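PDB 2C2I: 3-hydroxyacyl-thioester dehydratase Z from Mycobacterium tuberculosis, which probably catalyses the reversible hydration of trans-2-enoyl-CoA to (3R)-3-hydroxyacyl-CoA, working as a homodimer of hotdog-fold subunits. Local coordinates for residues Q20-I26 / G103-T109. Numbering follows the deposited sequence.
Sequences QSDWVTI and GSRVRAT
Val24 and Val106 form an antiparallel hydrogen-bonded pair, N to O 2.9 Å in both directions, where 20-26, at an edge of the subunit's five-stranded hotdog sheet, runs along 103-109. Ile26 N to Ser104 O and Gly103 N to Ile26 O close one end, and Ser21 N to Ala108 O holds the other. Between the Gln20-Thr109 and Val24-Val106 pairs the edge strand is interrupted and the register shifts by one residue. Here Ser21 OG, set between its backbone N and carbonyl carbon (chi1 76°), accepts the amide of Ala108 (N to OG 3.0 Å) and donates to Asp22 O.

From this interruption the Trp23 indole extends over the neighbouring strand, between two arginines. The Arg105 guanidinium lies flat on one face, its CZ 4.0 Å from the centroid of the five-membered ring and the planes 14° apart. Against the opposite face, Arg107 CB makes a CH-pi contact 3.7 Å from the six-membered-ring centroid. A bend at chi3 lays the Arg107 guanidinium between the indole and the Gln20 amide, which stacks on its far side at 9°. Gln20 NE2 also reaches Thr109 OG1 in a long 3.3 Å hydrogen bond. On the other face of the sheet, Val24 CG2 packs tightly on Val106 CG2, and helix 70-75 covers Val24.

Salt bridges from Arg107 to Glu132 on strand 122-133 and from Arg105 to Glu134 just beyond its end give each guanidinium a second partner and probably offset its charge. The layered amide, arginines and indole thus tie the irregular edge strand to its neighbour where regular backbone pairing lapses.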
ATOM      1  N   GLN A  20      16.116 -12.047  -4.976  1.00 16.87           N
ATOM      2  CA  GLN A  20      15.221 -11.821  -6.093  1.00 17.52           C
ATOM      3  C   GLN A  20      14.117 -12.868  -6.026  1.00 17.50           C
ATOM      4  O   GLN A  20      14.370 -14.055  -5.796  1.00 17.76           O
ATOM      5  CB  GLN A  20      15.986 -11.901  -7.421  1.00 18.40           C
ATOM      6  CG  GLN A  20      15.110 -11.674  -8.638  1.00 20.47           C
ATOM      7  CD  GLN A  20      15.907 -11.546  -9.914  1.00 25.33           C
ATOM      8  OE1 GLN A  20      16.455 -12.523 -10.407  1.00 26.52           O
ATOM      9  NE2 GLN A  20      15.970 -10.338 -10.453  1.00 27.06           N
ATOM     10  N   SER A  21      12.880 -12.432  -6.213  1.00 16.92           N
ATOM     11  CA  SER A  21      11.753 -13.345  -6.141  1.00 17.71           C
ATOM     12  C   SER A  21      11.628 -14.147  -7.432  1.00 19.13           C
ATOM     13  O   SER A  21      12.338 -13.897  -8.418  1.00 18.35           O
ATOM     14  CB  SER A  21      10.458 -12.562  -5.918  1.00 16.98           C
ATOM     15  OG  SER A  21      10.049 -11.931  -7.127  1.00 17.19           O
ATOM     16  N   ASP A  22      10.690 -15.080  -7.428  1.00 20.64           N
ATOM     17  CA  ASP A  22      10.230 -15.717  -8.654  1.00 22.81           C
ATOM     18  C   ASP A  22       9.317 -14.734  -9.409  1.00 22.23           C
ATOM     19  O   ASP A  22       8.920 -13.692  -8.871  1.00 21.43           O
ATOM     20  CB  ASP A  22       9.441 -16.999  -8.332  1.00 24.54           C
ATOM     21  CG  ASP A  22      10.150 -17.909  -7.321  1.00 29.43           C
ATOM     22  OD1 ASP A  22      11.403 -17.918  -7.266  1.00 34.85           O
ATOM     23  OD2 ASP A  22       9.443 -18.634  -6.582  1.00 34.57           O
ATOM     24  N   TRP A  23       9.015 -15.053 -10.661  1.00 22.94           N
ATOM     25  CA  TRP A  23       7.954 -14.360 -11.381  1.00 22.94           C
ATOM     26  C   TRP A  23       6.608 -14.793 -10.780  1.00 22.71           C
ATOM     27  O   TRP A  23       6.399 -15.979 -10.473  1.00 23.67           O
ATOM     28  CB  TRP A  23       7.998 -14.704 -12.876  1.00 23.45           C
ATOM     29  CG  TRP A  23       9.161 -14.114 -13.620  1.00 24.16           C
ATOM     30  CD1 TRP A  23      10.296 -14.777 -14.063  1.00 24.20           C
ATOM     31  CD2 TRP A  23       9.307 -12.754 -14.039  1.00 23.75           C
ATOM     32  NE1 TRP A  23      11.129 -13.898 -14.714  1.00 24.90           N
ATOM     33  CE2 TRP A  23      10.552 -12.653 -14.722  1.00 23.73           C
ATOM     34  CE3 TRP A  23       8.517 -11.610 -13.902  1.00 22.26           C
ATOM     35  CZ2 TRP A  23      11.017 -11.445 -15.261  1.00 24.31           C
ATOM     36  CZ3 TRP A  23       8.980 -10.414 -14.440  1.00 22.23           C
ATOM     37  CH2 TRP A  23      10.221 -10.340 -15.112  1.00 23.57           C
ATOM     38  N   VAL A  24       5.709 -13.832 -10.594  1.00 22.13           N
ATOM     39  CA  VAL A  24       4.340 -14.123 -10.181  1.00 22.40           C
ATOM     40  C   VAL A  24       3.399 -13.459 -11.171  1.00 22.29           C
ATOM     41  O   VAL A  24       3.657 -12.342 -11.629  1.00 22.33           O
ATOM     42  CB  VAL A  24       4.010 -13.703  -8.697  1.00 22.30           C
ATOM     43  CG1 VAL A  24       5.095 -14.154  -7.717  1.00 22.33           C
ATOM     44  CG2 VAL A  24       3.734 -12.222  -8.568  1.00 22.05           C
ATOM     45  N   THR A  25       2.327 -14.161 -11.522  1.00 23.27           N
ATOM     46  CA  THR A  25       1.356 -13.641 -12.484  1.00 23.39           C
ATOM     47  C   THR A  25       0.236 -12.926 -11.731  1.00 22.93           C
ATOM     48  O   THR A  25      -0.353 -13.491 -10.807  1.00 23.60           O
ATOM     49  CB  THR A  25       0.788 -14.769 -13.377  1.00 24.44           C
ATOM     50  OG1 THR A  25       1.859 -15.360 -14.119  1.00 25.52           O
ATOM     51  CG2 THR A  25      -0.286 -14.227 -14.349  1.00 24.54           C
ATOM     52  N   ILE A  26      -0.028 -11.680 -12.118  1.00 22.11           N
ATOM     53  CA  ILE A  26      -1.108 -10.886 -11.501  1.00 22.01           C
ATOM     54  C   ILE A  26      -2.390 -11.086 -12.307  1.00 21.85           C
ATOM     55  O   ILE A  26      -2.464 -10.686 -13.470  1.00 21.94           O
ATOM     56  CB  ILE A  26      -0.717  -9.385 -11.386  1.00 21.44           C
ATOM     57  CG1 ILE A  26       0.541  -9.199 -10.513  1.00 22.60           C
ATOM     58  CG2 ILE A  26      -1.867  -8.532 -10.828  1.00 22.40           C
ATOM     59  CD1 ILE A  26       0.601 -10.088  -9.245  1.00 25.71           C
ATOM     60  N   GLY A 103      -2.784  -9.912 -16.004  1.00 22.54           N
ATOM     61  CA  GLY A 103      -2.202 -11.046 -16.739  1.00 23.98           C
ATOM     62  C   GLY A 103      -0.692 -11.030 -16.862  1.00 24.06           C
ATOM     63  O   GLY A 103      -0.098 -12.040 -17.232  1.00 26.03           O
ATOM     64  N   SER A 104      -0.069  -9.882 -16.594  1.00 23.04           N
ATOM     65  CA  SER A 104       1.392  -9.732 -16.641  1.00 22.80           C
ATOM     66  C   SER A 104       2.105 -10.436 -15.506  1.00 21.58           C
ATOM     67  O   SER A 104       1.502 -10.723 -14.475  1.00 19.85           O
ATOM     68  CB  SER A 104       1.772  -8.259 -16.572  1.00 23.14           C
ATOM     69  OG  SER A 104       1.323  -7.605 -17.738  1.00 27.43           O
ATOM     70  N   ARG A 105       3.413 -10.674 -15.698  1.00 21.06           N
ATOM     71  CA  ARG A 105       4.260 -11.205 -14.634  1.00 19.87           C
ATOM     72  C   ARG A 105       5.122 -10.101 -14.025  1.00 18.84           C
ATOM     73  O   ARG A 105       5.584  -9.190 -14.722  1.00 18.43           O
ATOM     74  CB  ARG A 105       5.142 -12.349 -15.127  1.00 20.70           C
ATOM     75  CG  ARG A 105       4.342 -13.553 -15.588  1.00 21.47           C
ATOM     76  CD  ARG A 105       5.177 -14.822 -15.549  1.00 24.83           C
ATOM     77  NE  ARG A 105       6.393 -14.685 -16.343  1.00 25.81           N
ATOM     78  CZ  ARG A 105       7.350 -15.603 -16.377  1.00 28.42           C
ATOM     79  NH1 ARG A 105       7.223 -16.720 -15.662  1.00 29.14           N
ATOM     80  NH2 ARG A 105       8.431 -15.403 -17.121  1.00 28.02           N
ATOM     81  N   VAL A 106       5.295 -10.185 -12.714  1.00 17.86           N
ATOM     82  CA  VAL A 106       6.135  -9.259 -11.968  1.00 16.74           C
ATOM     83  C   VAL A 106       7.182 -10.033 -11.127  1.00 15.63           C
ATOM     84  O   VAL A 106       6.973 -11.174 -10.736  1.00 15.73           O
ATOM     85  CB  VAL A 106       5.278  -8.340 -11.039  1.00 16.19           C
ATOM     86  CG1 VAL A 106       4.319  -7.478 -11.866  1.00 16.73           C
ATOM     87  CG2 VAL A 106       4.510  -9.186 -10.017  1.00 18.14           C
ATOM     88  N   ARG A 107       8.295  -9.381 -10.836  1.00 15.55           N
ATOM     89  CA  ARG A 107       9.358  -9.990 -10.039  1.00 15.61           C
ATOM     90  C   ARG A 107      10.085  -8.870  -9.299  1.00 14.27           C
ATOM     91  O   ARG A 107      10.255  -7.768  -9.830  1.00 14.62           O
ATOM     92  CB  ARG A 107      10.326 -10.748 -10.963  1.00 16.60           C
ATOM     93  CG  ARG A 107      11.559 -11.276 -10.307  1.00 19.10           C
ATOM     94  CD  ARG A 107      12.280 -12.217 -11.268  1.00 22.88           C
ATOM     95  NE  ARG A 107      13.033 -11.495 -12.292  1.00 24.47           N
ATOM     96  CZ  ARG A 107      13.899 -12.088 -13.113  1.00 26.16           C
ATOM     97  NH1 ARG A 107      14.099 -13.399 -13.024  1.00 23.52           N
ATOM     98  NH2 ARG A 107      14.564 -11.377 -14.011  1.00 27.69           N
ATOM     99  N   ALA A 108      10.536  -9.159  -8.086  1.00 13.01           N
ATOM    100  CA  ALA A 108      11.160  -8.138  -7.265  1.00 12.46           C
ATOM    101  C   ALA A 108      12.620  -8.480  -6.943  1.00 12.49           C
ATOM    102  O   ALA A 108      12.961  -9.665  -6.844  1.00 12.64           O
ATOM    103  CB  ALA A 108      10.341  -7.920  -5.953  1.00 12.29           C
ATOM    104  N   THR A 109      13.444  -7.439  -6.774  1.00 12.01           N
ATOM    105  CA  THR A 109      14.801  -7.539  -6.229  1.00 12.24           C
ATOM    106  C   THR A 109      14.850  -6.625  -5.013  1.00 10.67           C
ATOM    107  O   THR A 109      14.410  -5.494  -5.106  1.00 10.22           O
ATOM    108  CB  THR A 109      15.806  -6.980  -7.251  1.00 13.27           C
ATOM    109  OG1 THR A 109      15.664  -7.728  -8.476  1.00 17.19           O
ATOM    110  CG2 THR A 109      17.231  -7.121  -6.705  1.00 14.74           C
TER
HETATM  111  O   HOH W   1       5.434 -17.255 -13.400  1.00 47.98           O